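Local coordinates for protein pyruvate kinase (Pyrobaculum aerophilum, PDB 3QTG) that catalyses the last step of glycolysis, the interconversion of phosphoenolpyruvate and ADP with pyruvate and ATP, using a divalent metal cation and working as a homotetramer, at residues V126-D130 with K142-T146; V252-L257 with V269-V274; M294-P298 with Y330-A334; N376-M382 with V398-P404. All blocks are in the same frame, centred on the assembly; numbering follows the deposited sequence.

Interaction 1 of 4, residues V126-D130 with K142-T146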
loop_
_atom_site.group_PDB
_atom_site.type_symbol
_atom_site.label_atom_id
_atom_site.label_comp_id
_atom_site.label_asym_id
_atom_site.label_seq_id
_atom_site.Cartn_x
_atom_site.Cartn_y
_atom_site.Cartn_z
ATOM N N VAL A 126 -5.483 46.830 -17.072
ATOM C CA VAL A 126 -4.961 47.623 -15.962
ATOM C C VAL A 126 -6.052 48.143 -15.013
ATOM O O VAL A 126 -7.070 48.703 -15.450
ATOM C CB VAL A 126 -4.056 48.815 -16.460
ATOM C CG1 VAL A 126 -3.701 49.761 -15.308
ATOM C CG2 VAL A 126 -2.776 48.300 -17.124
ATOM N N GLU A 127 -5.812 47.946 -13.714
ATOM C CA GLU A 127 -6.633 48.513 -12.642
ATOM C C GLU A 127 -5.749 49.330 -11.702
ATOM O O GLU A 127 -4.520 49.191 -11.697
ATOM C CB GLU A 127 -7.313 47.398 -11.828
ATOM C CG GLU A 127 -8.205 46.479 -12.631
ATOM C CD GLU A 127 -8.675 45.281 -11.814
ATOM O OE1 GLU A 127 -7.844 44.389 -11.493
ATOM O OE2 GLU A 127 -9.890 45.240 -11.479
ATOM N N GLN A 128 -6.390 50.153 -10.882
ATOM C CA GLN A 128 -5.697 50.864 -9.809
ATOM C C GLN A 128 -4.921 49.921 -8.894
ATOM O O GLN A 128 -5.420 48.867 -8.512
ATOM C CB GLN A 128 -6.683 51.669 -8.987
ATOM C CG GLN A 128 -6.042 52.885 -8.365
ATOM C CD GLN A 128 -7.022 53.696 -7.588
ATOM O OE1 GLN A 128 -8.098 54.032 -8.081
ATOM N NE2 GLN A 128 -6.669 54.010 -6.344
ATOM N N ASN A 129 -3.696 50.323 -8.561
ATOM C CA ASN A 129 -2.739 49.543 -7.745
ATOM C C ASN A 129 -1.993 48.427 -8.467
ATOM O O ASN A 129 -1.158 47.774 -7.854
ATOM C CB ASN A 129 -3.347 49.025 -6.426
ATOM C CG ASN A 129 -3.920 50.141 -5.578
ATOM O OD1 ASN A 129 -5.127 50.172 -5.307
ATOM N ND2 ASN A 129 -3.067 51.089 -5.184
ATOM N N ASP A 130 -2.263 48.237 -9.760
ATOM C CA ASP A 130 -1.445 47.339 -10.574
ATOM C C ASP A 130 -0.089 47.963 -10.767
ATOM O O ASP A 130 0.039 49.189 -10.701
ATOM C CB ASP A 130 -2.054 47.110 -11.961
ATOM C CG ASP A 130 -3.064 45.988 -11.979
ATOM O OD1 ASP A 130 -2.958 45.064 -11.131
ATOM O OD2 ASP A 130 -3.964 46.033 -12.845
ATOM N N LYS A 142 3.538 52.384 -10.356
ATOM C CA LYS A 142 2.361 52.016 -9.577
ATOM C C LYS A 142 1.157 52.794 -10.122
ATOM O O LYS A 142 1.158 54.016 -10.094
ATOM C CB LYS A 142 2.585 52.410 -8.112
ATOM C CG LYS A 142 2.265 51.365 -7.084
ATOM C CD LYS A 142 0.949 50.646 -7.283
ATOM C CE LYS A 142 0.852 49.502 -6.265
ATOM N NZ LYS A 142 0.752 50.028 -4.873
ATOM N N VAL A 143 0.134 52.092 -10.593
ATOM C CA VAL A 143 -1.068 52.726 -11.166
ATOM C C VAL A 143 -1.981 53.403 -10.111
ATOM O O VAL A 143 -2.496 52.764 -9.193
ATOM C CB VAL A 143 -1.869 51.740 -12.050
ATOM C CG1 VAL A 143 -3.096 52.412 -12.677
ATOM C CG2 VAL A 143 -0.966 51.146 -13.135
ATOM N N THR A 144 -2.196 54.704 -10.288
ATOM C CA THR A 144 -2.895 55.531 -9.309
ATOM C C THR A 144 -4.257 56.056 -9.771
ATOM O O THR A 144 -5.060 56.533 -8.965
ATOM C CB THR A 144 -2.022 56.727 -8.911
ATOM O OG1 THR A 144 -1.634 57.447 -10.090
ATOM C CG2 THR A 144 -0.781 56.256 -8.140
ATOM N N ASN A 145 -4.505 55.986 -11.071
ATOM C CA ASN A 145 -5.777 56.408 -11.635
ATOM C C ASN A 145 -5.867 55.879 -13.049
ATOM O O ASN A 145 -4.838 55.723 -13.712
ATOM C CB ASN A 145 -5.922 57.945 -11.616
ATOM C CG ASN A 145 -7.371 58.394 -11.652
ATOM O OD1 ASN A 145 -8.287 57.576 -11.562
ATOM N ND2 ASN A 145 -7.586 59.693 -11.786
ATOM N N THR A 146 -7.095 55.591 -13.487
ATOM C CA THR A 146 -7.389 55.057 -14.827
ATOM C C THR A 146 -8.629 55.758 -15.361
ATOM O O THR A 146 -9.465 56.215 -14.593
ATOM C CB THR A 146 -7.657 53.521 -14.814
ATOM O OG1 THR A 146 -8.898 53.256 -14.151
ATOM C CG2 THR A 146 -6.552 52.752 -14.087
#
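This is a surface contact between a tight turn and a beta strand in the small beta-rich domain that pyruvate kinases carry as an insertion in their barrel, the B domain. Residues 126-130 lead from helix 120-125 into strand 131-134, and they lie against the end of strand 139-146. Glu127 to Asp130 form a type II beta turn, closed by Asp130 N to Glu127 O at 3.1 Å. Asn129 occupies its third position with phi near +79°, a conformation that asparagine tolerates better than most residues. Two backbone hydrogen bonds fasten the turn to one residue of the strand: Asn129 N to Val143 O at 2.8 Å, and Val143 N to Asp130 O at 2.9 Å. Val143 also supplies the apolar centre, its CG2 lying 3.8 Å from Val126 CG1; short branched valines suit this small buried spot. Nearer the solvent, the aliphatic part of Lys142 brings CE to 3.1 Å from Asn129 O, and Gln128 CG rests 3.6 Å from Val143 O. Asp130 braces the turn from within, as its OD2 accepts Glu127 N at 2.8 Å; both acids also form salt bridges with Lys172. Thr144 and Asn145 make a classic beta bulge opposite Glu152. The turn thus continues the pairing of strands 131-134 and 139-146, while Val126 packs on Ile151 of strand 150-155 and Val169 of strand 167-169.

Interaction 2 of 4, residues V252-L257 with V269-V274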
loop_
_atom_site.group_PDB
_atom_site.type_symbol
_atom_site.label_atom_id
_atom_site.label_comp_id
_atom_site.label_asym_id
_atom_site.label_seq_id
_atom_site.Cartn_x
_atom_site.Cartn_y
_atom_site.Cartn_z
ATOM N N VAL A 252 8.280 25.277 -18.684
ATOM C CA VAL A 252 8.300 26.278 -17.616
ATOM C C VAL A 252 9.302 27.384 -18.022
ATOM O O VAL A 252 10.522 27.176 -18.036
ATOM C CB VAL A 252 8.693 25.668 -16.222
ATOM C CG1 VAL A 252 8.703 26.743 -15.108
ATOM C CG2 VAL A 252 7.776 24.529 -15.843
ATOM N N ALA A 253 8.762 28.538 -18.408
ATOM C CA ALA A 253 9.587 29.671 -18.851
ATOM C C ALA A 253 9.787 30.558 -17.635
ATOM O O ALA A 253 8.959 31.423 -17.332
ATOM C CB ALA A 253 8.916 30.436 -20.037
ATOM N N ARG A 254 10.877 30.278 -16.913
ATOM C CA ARG A 254 11.177 30.879 -15.605
ATOM C C ARG A 254 11.338 32.388 -15.642
ATOM O O ARG A 254 10.784 33.091 -14.793
ATOM C CB ARG A 254 12.467 30.304 -15.041
ATOM C CG ARG A 254 12.389 28.884 -14.518
ATOM C CD ARG A 254 13.773 28.532 -14.056
ATOM N NE ARG A 254 13.722 27.594 -12.973
ATOM C CZ ARG A 254 14.765 27.285 -12.221
ATOM N NH1 ARG A 254 15.938 27.862 -12.447
ATOM N NH2 ARG A 254 14.624 26.397 -11.258
ATOM N N GLY A 255 12.132 32.881 -16.595
ATOM C CA GLY A 255 12.340 34.321 -16.740
ATOM C C GLY A 255 11.013 35.055 -16.846
ATOM O O GLY A 255 10.741 35.974 -16.084
ATOM N N ASP A 256 10.158 34.611 -17.752
ATOM C CA ASP A 256 8.864 35.247 -17.956
ATOM C C ASP A 256 7.894 35.136 -16.788
ATOM O O ASP A 256 7.185 36.098 -16.460
ATOM C CB ASP A 256 8.250 34.711 -19.241
ATOM C CG ASP A 256 9.045 35.151 -20.482
ATOM O OD1 ASP A 256 9.373 36.366 -20.561
ATOM O OD2 ASP A 256 9.359 34.300 -21.365
ATOM N N LEU A 257 7.866 33.967 -16.156
ATOM C CA LEU A 257 6.962 33.709 -15.043
ATOM C C LEU A 257 7.384 34.500 -13.806
ATOM O O LEU A 257 6.548 34.883 -12.983
ATOM C CB LEU A 257 6.952 32.203 -14.752
ATOM C CG LEU A 257 5.727 31.382 -14.364
ATOM C CD1 LEU A 257 4.402 31.808 -14.987
ATOM C CD2 LEU A 257 6.074 29.927 -14.712
ATOM N N VAL A 269 5.208 27.288 -8.080
ATOM C CA VAL A 269 4.582 27.331 -9.397
ATOM C C VAL A 269 5.295 26.369 -10.365
ATOM O O VAL A 269 4.639 25.611 -11.057
ATOM C CB VAL A 269 4.486 28.806 -9.962
ATOM C CG1 VAL A 269 4.113 28.819 -11.419
ATOM C CG2 VAL A 269 3.486 29.635 -9.165
ATOM N N GLN A 270 6.632 26.392 -10.391
ATOM C CA GLN A 270 7.418 25.413 -11.134
ATOM C C GLN A 270 7.012 23.985 -10.767
ATOM O O GLN A 270 6.778 23.145 -11.638
ATOM C CB GLN A 270 8.914 25.598 -10.862
ATOM C CG GLN A 270 9.778 24.541 -11.561
ATOM C CD GLN A 270 11.276 24.800 -11.433
ATOM O OE1 GLN A 270 11.736 25.949 -11.500
ATOM N NE2 GLN A 270 12.043 23.736 -11.246
ATOM N N ARG A 271 6.939 23.708 -9.468
ATOM C CA ARG A 271 6.567 22.374 -9.018
ATOM C C ARG A 271 5.181 22.000 -9.531
ATOM O O ARG A 271 4.990 20.902 -10.037
ATOM C CB ARG A 271 6.643 22.290 -7.488
ATOM C CG ARG A 271 6.456 20.926 -6.943
ATOM C CD ARG A 271 6.304 20.970 -5.422
ATOM N NE ARG A 271 7.583 21.134 -4.745
ATOM C CZ ARG A 271 7.743 21.030 -3.428
ATOM N NH1 ARG A 271 6.702 20.769 -2.648
ATOM N NH2 ARG A 271 8.947 21.179 -2.890
ATOM N N ARG A 272 4.220 22.916 -9.427
ATOM C CA ARG A 272 2.865 22.631 -9.892
ATOM C C ARG A 272 2.777 22.381 -11.417
ATOM O O ARG A 272 2.045 21.489 -11.855
ATOM C CB ARG A 272 1.858 23.698 -9.410
ATOM C CG ARG A 272 0.507 23.672 -10.159
ATOM C CD ARG A 272 -0.677 24.295 -9.343
ATOM N NE ARG A 272 -0.708 25.766 -9.411
ATOM C CZ ARG A 272 -0.159 26.589 -8.509
ATOM N NH1 ARG A 272 0.488 26.103 -7.447
ATOM N NH2 ARG A 272 -0.249 27.907 -8.674
ATOM N N ILE A 273 3.526 23.140 -12.216
ATOM C CA ILE A 273 3.566 22.886 -13.665
ATOM C C ILE A 273 4.138 21.498 -13.993
ATOM O O ILE A 273 3.599 20.768 -14.847
ATOM C CB ILE A 273 4.344 23.971 -14.466
ATOM C CG1 ILE A 273 3.676 25.360 -14.329
ATOM C CG2 ILE A 273 4.413 23.549 -15.937
ATOM C CD1 ILE A 273 4.611 26.567 -14.515
ATOM N N VAL A 274 5.245 21.161 -13.322
ATOM C CA VAL A 274 5.940 19.879 -13.505
ATOM C C VAL A 274 5.070 18.689 -13.048
ATOM O O VAL A 274 4.885 17.746 -13.807
ATOM C CB VAL A 274 7.318 19.849 -12.798
ATOM C CG1 VAL A 274 7.969 18.450 -12.916
ATOM C CG2 VAL A 274 8.255 20.916 -13.392
#
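Strand 249-253 runs out at Ala253, the N-cap of the short helix 254-257, and the chain later returns as helix 266-279 to pack against this strand end. Within the two segments the backbones come closest at Val252 and Gln270, with CA atoms 6.6 Å apart; Leu257 CA and Val269 CA are 8.8 Å apart, so side chains must fill the gap. Val252 CG2 meets Ile273 CG2 at 3.5 Å, and Leu257 CD2 touches Ile273 CD1 at 3.7 Å and Val269 CG1 at 4.0 Å. Branched aliphatic groups suit this buried seam, and Val269 and Ile273, one helical turn apart, face it together. Beside it lies a polar link: Gln270 OE1 accepts from both Arg254 NE, at 3.0 Å, and Arg254 NH2, at 2.9 Å. The long arginine can span the distance, and its charge is met by a salt bridge to Asp307, while Gln270 NE2 is hydrogen-bonded to Thr311 OG1. Arg271 points away from the strand and hydrogen-bonds to Ser313 and Glu346 of the second subunit. Strand followed by packed helix is the repeating unit of the TIM barrel. As usual in that fold, the site lies at the C-terminal ends of the strands: Gly255 and Asp256 probably bind substrate, as in related pyruvate kinases, and Asp256 probably shares Mg(2+) with Glu232.

Interaction 3 of 4, residues M294-P298 with Y330-A334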
loop_
_atom_site.group_PDB
_atom_site.type_symbol
_atom_site.label_atom_id
_atom_site.label_comp_id
_atom_site.label_asym_id
_atom_site.label_seq_id
_atom_site.Cartn_x
_atom_site.Cartn_y
_atom_site.Cartn_z
ATOM N N MET A 294 26.808 32.217 -15.670
ATOM C CA MET A 294 27.820 31.727 -16.608
ATOM C C MET A 294 27.956 32.548 -17.896
ATOM O O MET A 294 28.825 32.267 -18.726
ATOM C CB MET A 294 27.599 30.249 -16.921
ATOM C CG MET A 294 27.892 29.343 -15.747
ATOM S SD MET A 294 28.056 27.632 -16.267
ATOM C CE MET A 294 29.689 27.649 -17.009
ATOM N N GLN A 295 27.099 33.550 -18.054
ATOM C CA GLN A 295 27.262 34.552 -19.107
ATOM C C GLN A 295 28.590 35.306 -18.924
ATOM O O GLN A 295 29.208 35.727 -19.908
ATOM C CB GLN A 295 26.090 35.544 -19.111
ATOM C CG GLN A 295 24.751 34.931 -19.476
ATOM C CD GLN A 295 23.646 35.961 -19.519
ATOM O OE1 GLN A 295 23.569 36.758 -20.453
ATOM N NE2 GLN A 295 22.771 35.941 -18.515
ATOM N N SER A 296 29.035 35.415 -17.667
ATOM C CA SER A 296 30.241 36.160 -17.300
ATOM C C SER A 296 31.332 35.316 -16.679
ATOM O O SER A 296 32.429 35.803 -16.455
ATOM C CB SER A 296 29.890 37.274 -16.316
ATOM O OG SER A 296 29.062 38.221 -16.948
ATOM N N SER A 297 31.037 34.061 -16.380
ATOM C CA SER A 297 31.975 33.219 -15.638
ATOM C C SER A 297 32.003 31.837 -16.260
ATOM O O SER A 297 30.968 31.368 -16.723
ATOM C CB SER A 297 31.554 33.131 -14.173
ATOM O OG SER A 297 32.399 32.238 -13.467
ATOM N N PRO A 298 33.187 31.193 -16.314
ATOM C CA PRO A 298 33.250 29.846 -16.872
ATOM C C PRO A 298 32.852 28.751 -15.858
ATOM O O PRO A 298 32.856 27.560 -16.198
ATOM C CB PRO A 298 34.731 29.710 -17.261
ATOM C CG PRO A 298 35.458 30.572 -16.260
ATOM C CD PRO A 298 34.516 31.682 -15.883
ATOM N N TYR A 330 30.799 32.222 -22.367
ATOM C CA TYR A 330 31.295 30.845 -22.239
ATOM C C TYR A 330 30.283 29.771 -22.668
ATOM O O TYR A 330 29.965 28.889 -21.873
ATOM C CB TYR A 330 31.792 30.593 -20.806
ATOM C CG TYR A 330 32.828 31.591 -20.357
ATOM C CD1 TYR A 330 34.179 31.397 -20.654
ATOM C CD2 TYR A 330 32.463 32.733 -19.651
ATOM C CE1 TYR A 330 35.144 32.312 -20.259
ATOM C CE2 TYR A 330 33.424 33.672 -19.254
ATOM C CZ TYR A 330 34.765 33.450 -19.570
ATOM O OH TYR A 330 35.730 34.356 -19.186
ATOM N N PRO A 331 29.789 29.833 -23.928
ATOM C CA PRO A 331 28.771 28.868 -24.369
ATOM C C PRO A 331 29.150 27.409 -24.129
ATOM O O PRO A 331 28.293 26.630 -23.712
ATOM C CB PRO A 331 28.625 29.153 -25.875
ATOM C CG PRO A 331 29.804 29.994 -26.241
ATOM C CD PRO A 331 30.122 30.778 -25.008
ATOM N N LEU A 332 30.421 27.063 -24.367
ATOM C CA LEU A 332 30.921 25.703 -24.163
ATOM C C LEU A 332 30.991 25.293 -22.695
ATOM O O LEU A 332 30.612 24.192 -22.363
ATOM C CB LEU A 332 32.285 25.477 -24.844
ATOM C CG LEU A 332 32.933 24.099 -24.623
ATOM C CD1 LEU A 332 32.074 22.939 -25.144
ATOM C CD2 LEU A 332 34.344 24.014 -25.226
ATOM N N ALA A 333 31.506 26.156 -21.830
ATOM C CA ALA A 333 31.549 25.854 -20.401
ATOM C C ALA A 333 30.142 25.629 -19.856
ATOM O O ALA A 333 29.941 24.782 -18.998
ATOM C CB ALA A 333 32.229 26.973 -19.638
ATOM N N ALA A 334 29.182 26.389 -20.377
ATOM C CA ALA A 334 27.791 26.332 -19.938
ATOM C C ALA A 334 27.153 24.971 -20.215
ATOM O O ALA A 334 26.603 24.373 -19.297
ATOM C CB ALA A 334 26.978 27.462 -20.553
HETATM O O HOH W 1 28.090 32.129 -21.279
#
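In this TIM barrel, the loop that follows strand 284-287 leans on the start of helix 331-343, the helix that comes after the last barrel strand, 318-321. The main bump is the Tyr330 ring, which slots against the curved backbone of 294-298. Its CD2 lies 3.5 Å from Ser297 C, and its edge faces the carbonyls of Met294 and Ser296. Pro298 covers one face of the ring in a CH-pi contact, the CB of its compact, puckered ring lying 4.0 Å from the tyrosine centroid. Next to it Ala333 CB is a small knob in the hollow between Met294 CE, 3.7 Å away, and Pro298 O, 3.5 Å away; a larger side chain would not fit so closely. Ala334 continues the smooth helix face, its CB 4.4 Å from Met294 SD. No direct hydrogen bond joins the segments. Instead one water fills the remaining gap, donating to Met294 O at 2.7 Å and accepting from Tyr330 N at 2.9 Å.

Interaction 4 of 4, residues N376-M382 with V398-P404. With SO4 (sulfate ion), chain C.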
loop_
_atom_site.group_PDB
_atom_site.type_symbol
_atom_site.label_atom_id
_atom_site.label_comp_id
_atom_site.label_asym_id
_atom_site.label_seq_id
_atom_site.Cartn_x
_atom_site.Cartn_y
_atom_site.Cartn_z
ATOM N N ASN A 376 17.465 -3.128 -19.480
ATOM C CA ASN A 376 17.229 -2.018 -20.402
ATOM C C ASN A 376 16.048 -2.283 -21.317
ATOM O O ASN A 376 15.805 -3.428 -21.728
ATOM C CB ASN A 376 18.481 -1.643 -21.216
ATOM C CG ASN A 376 19.474 -0.803 -20.398
ATOM O OD1 ASN A 376 19.464 0.456 -20.417
ATOM N ND2 ASN A 376 20.296 -1.495 -19.627
ATOM N N ILE A 377 15.313 -1.215 -21.615
ATOM C CA ILE A 377 14.198 -1.272 -22.544
ATOM C C ILE A 377 14.636 -0.868 -23.923
ATOM O O ILE A 377 15.326 0.150 -24.105
ATOM C CB ILE A 377 13.002 -0.401 -22.085
ATOM C CG1 ILE A 377 12.587 -0.804 -20.670
ATOM C CG2 ILE A 377 11.832 -0.458 -23.128
ATOM C CD1 ILE A 377 11.473 0.078 -20.019
ATOM N N LEU A 378 14.216 -1.684 -24.892
ATOM C CA LEU A 378 14.419 -1.429 -26.307
ATOM C C LEU A 378 13.045 -1.341 -26.948
ATOM O O LEU A 378 12.192 -2.159 -26.654
ATOM C CB LEU A 378 15.210 -2.585 -26.947
ATOM C CG LEU A 378 16.719 -2.744 -26.751
ATOM C CD1 LEU A 378 17.127 -2.771 -25.279
ATOM C CD2 LEU A 378 17.171 -4.048 -27.444
ATOM N N VAL A 379 12.821 -0.354 -27.806
ATOM C CA VAL A 379 11.526 -0.181 -28.479
ATOM C C VAL A 379 11.746 0.019 -29.960
ATOM O O VAL A 379 12.575 0.856 -30.353
ATOM C CB VAL A 379 10.757 1.111 -28.015
ATOM C CG1 VAL A 379 9.305 1.100 -28.507
ATOM C CG2 VAL A 379 10.805 1.288 -26.529
ATOM N N PHE A 380 10.989 -0.707 -30.784
ATOM C CA PHE A 380 10.870 -0.351 -32.189
ATOM C C PHE A 380 9.560 0.395 -32.450
ATOM O O PHE A 380 8.455 -0.087 -32.176
ATOM C CB PHE A 380 11.091 -1.518 -33.166
ATOM C CG PHE A 380 11.550 -1.058 -34.538
ATOM C CD1 PHE A 380 12.895 -0.800 -34.786
ATOM C CD2 PHE A 380 10.634 -0.838 -35.559
ATOM C CE1 PHE A 380 13.327 -0.356 -36.044
ATOM C CE2 PHE A 380 11.054 -0.368 -36.817
ATOM C CZ PHE A 380 12.405 -0.129 -37.051
ATOM N N SER A 381 9.718 1.605 -32.969
ATOM C CA SER A 381 8.643 2.566 -33.008
ATOM C C SER A 381 8.639 3.258 -34.364
ATOM O O SER A 381 9.652 3.816 -34.770
ATOM C CB SER A 381 8.849 3.575 -31.874
ATOM O OG SER A 381 7.685 4.332 -31.631
ATOM N N MET A 382 7.507 3.189 -35.062
ATOM C CA MET A 382 7.345 3.807 -36.383
ATOM C C MET A 382 7.214 5.332 -36.305
ATOM O O MET A 382 7.903 6.049 -37.029
ATOM C CB MET A 382 6.135 3.218 -37.120
ATOM C CG MET A 382 6.284 1.754 -37.524
ATOM S SD MET A 382 7.830 1.373 -38.378
ATOM C CE MET A 382 7.449 -0.197 -39.178
ATOM N N VAL A 398 18.513 4.177 -19.713
ATOM C CA VAL A 398 18.348 4.524 -21.128
ATOM C C VAL A 398 17.395 3.581 -21.864
ATOM O O VAL A 398 17.405 2.381 -21.637
ATOM C CB VAL A 398 19.710 4.577 -21.857
ATOM C CG1 VAL A 398 19.522 4.746 -23.365
ATOM C CG2 VAL A 398 20.547 5.717 -21.291
ATOM N N VAL A 399 16.570 4.163 -22.739
ATOM C CA VAL A 399 15.630 3.437 -23.578
ATOM C C VAL A 399 16.098 3.597 -25.015
ATOM O O VAL A 399 16.047 4.700 -25.596
ATOM C CB VAL A 399 14.162 3.956 -23.391
ATOM C CG1 VAL A 399 13.162 3.146 -24.235
ATOM C CG2 VAL A 399 13.768 3.952 -21.921
ATOM N N TYR A 400 16.584 2.502 -25.592
ATOM C CA TYR A 400 17.010 2.503 -26.993
ATOM C C TYR A 400 15.802 2.393 -27.892
ATOM O O TYR A 400 14.976 1.481 -27.729
ATOM C CB TYR A 400 17.968 1.352 -27.247
ATOM C CG TYR A 400 19.165 1.463 -26.352
ATOM C CD1 TYR A 400 20.213 2.337 -26.673
ATOM C CD2 TYR A 400 19.228 0.750 -25.158
ATOM C CE1 TYR A 400 21.308 2.462 -25.846
ATOM C CE2 TYR A 400 20.326 0.872 -24.319
ATOM C CZ TYR A 400 21.361 1.730 -24.680
ATOM O OH TYR A 400 22.449 1.854 -23.858
ATOM N N VAL A 401 15.673 3.332 -28.819
ATOM C CA VAL A 401 14.531 3.330 -29.708
ATOM C C VAL A 401 15.010 3.239 -31.139
ATOM O O VAL A 401 15.720 4.113 -31.608
ATOM C CB VAL A 401 13.659 4.604 -29.543
ATOM C CG1 VAL A 401 12.420 4.540 -30.429
ATOM C CG2 VAL A 401 13.281 4.835 -28.074
ATOM N N GLY A 402 14.614 2.180 -31.835
ATOM C CA GLY A 402 14.880 2.075 -33.247
ATOM C C GLY A 402 13.694 2.652 -33.972
ATOM O O GLY A 402 12.548 2.401 -33.577
ATOM N N THR A 403 13.963 3.441 -35.015
ATOM C CA THR A 403 12.919 3.965 -35.889
ATOM C C THR A 403 13.399 4.056 -37.355
ATOM O O THR A 403 14.573 4.330 -37.606
ATOM C CB THR A 403 12.341 5.341 -35.356
ATOM O OG1 THR A 403 11.249 5.769 -36.171
ATOM C CG2 THR A 403 13.382 6.442 -35.317
ATOM N N PRO A 404 12.504 3.808 -38.330
ATOM C CA PRO A 404 12.942 4.012 -39.736
ATOM C C PRO A 404 12.779 5.451 -40.249
ATOM O O PRO A 404 13.091 5.740 -41.406
ATOM C CB PRO A 404 12.032 3.059 -40.531
ATOM C CG PRO A 404 10.805 2.847 -39.648
ATOM C CD PRO A 404 11.114 3.314 -38.240
HETATM S S SO4 C . 4.615 3.348 -32.931
HETATM O O1 SO4 C . 5.289 2.468 -33.859
HETATM O O2 SO4 C . 4.657 4.712 -33.473
HETATM O O3 SO4 C . 5.281 3.332 -31.629
HETATM O O4 SO4 C . 3.217 2.971 -32.717
HETATM O O HOH W 2 15.468 1.343 -20.016
#
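Two neighbouring parallel strands of the C-terminal alpha/beta domain, 376-380 and 399-403, satisfy the backbone groups that face each other. Tyr400 N donates to Ile377 O (3.1 Å), Val379 N to Tyr400 O (2.8 Å), Gly402 N to Val379 O (2.8 Å) and Ser381 N to Gly402 O (3.0 Å). On their other edge Leu378 and Phe380 pair with Val445 and Thr447 of strand 444-448. Beyond the ladder, Thr403 OG1 donates to Ser381 O at 2.9 Å, and at the other end a water accepts from Ile377 N (3.0 Å) and donates to Val398 O (2.7 Å). A sulfate, probably from the crystallisation liquor, takes Ser381 OG to its O3 and Met382 N to its O1, both at 2.6 Å; Tyr428 OH and the NH groups of Ser383, Thr385 and Leu386 also bind it. Gly402 lacks a CB, which would clash with Phe380 CD1. Valines suit the other face, where Val379 and Val401 pack under crossover helix 385-391 of this beta-alpha-beta unit; Leu378 and Phe380 meet helix 428-439, with strands 444-448 and 418-422 flanking the pair.

How the interactions relate
The four contacts follow one another in series along the chain; none nests within or crosses another. Interaction 1 comes first, closing a short beta excursion in the inserted domain, about 27 Å between centres from interaction 2. The chain then returns to the barrel, where interaction 2 joins the sixth strand to the helix behind it. Interaction 3 closes the longest loop, with 31 residues between its segments, carrying the chain through helix 302-313 and the eighth strand. Interaction 4 closes a beta-alpha-beta unit in the C-terminal domain, about 56 Å from interaction 1 between centres and across the chain's centre from it. Together they sample all three domains, with the barrel in the middle.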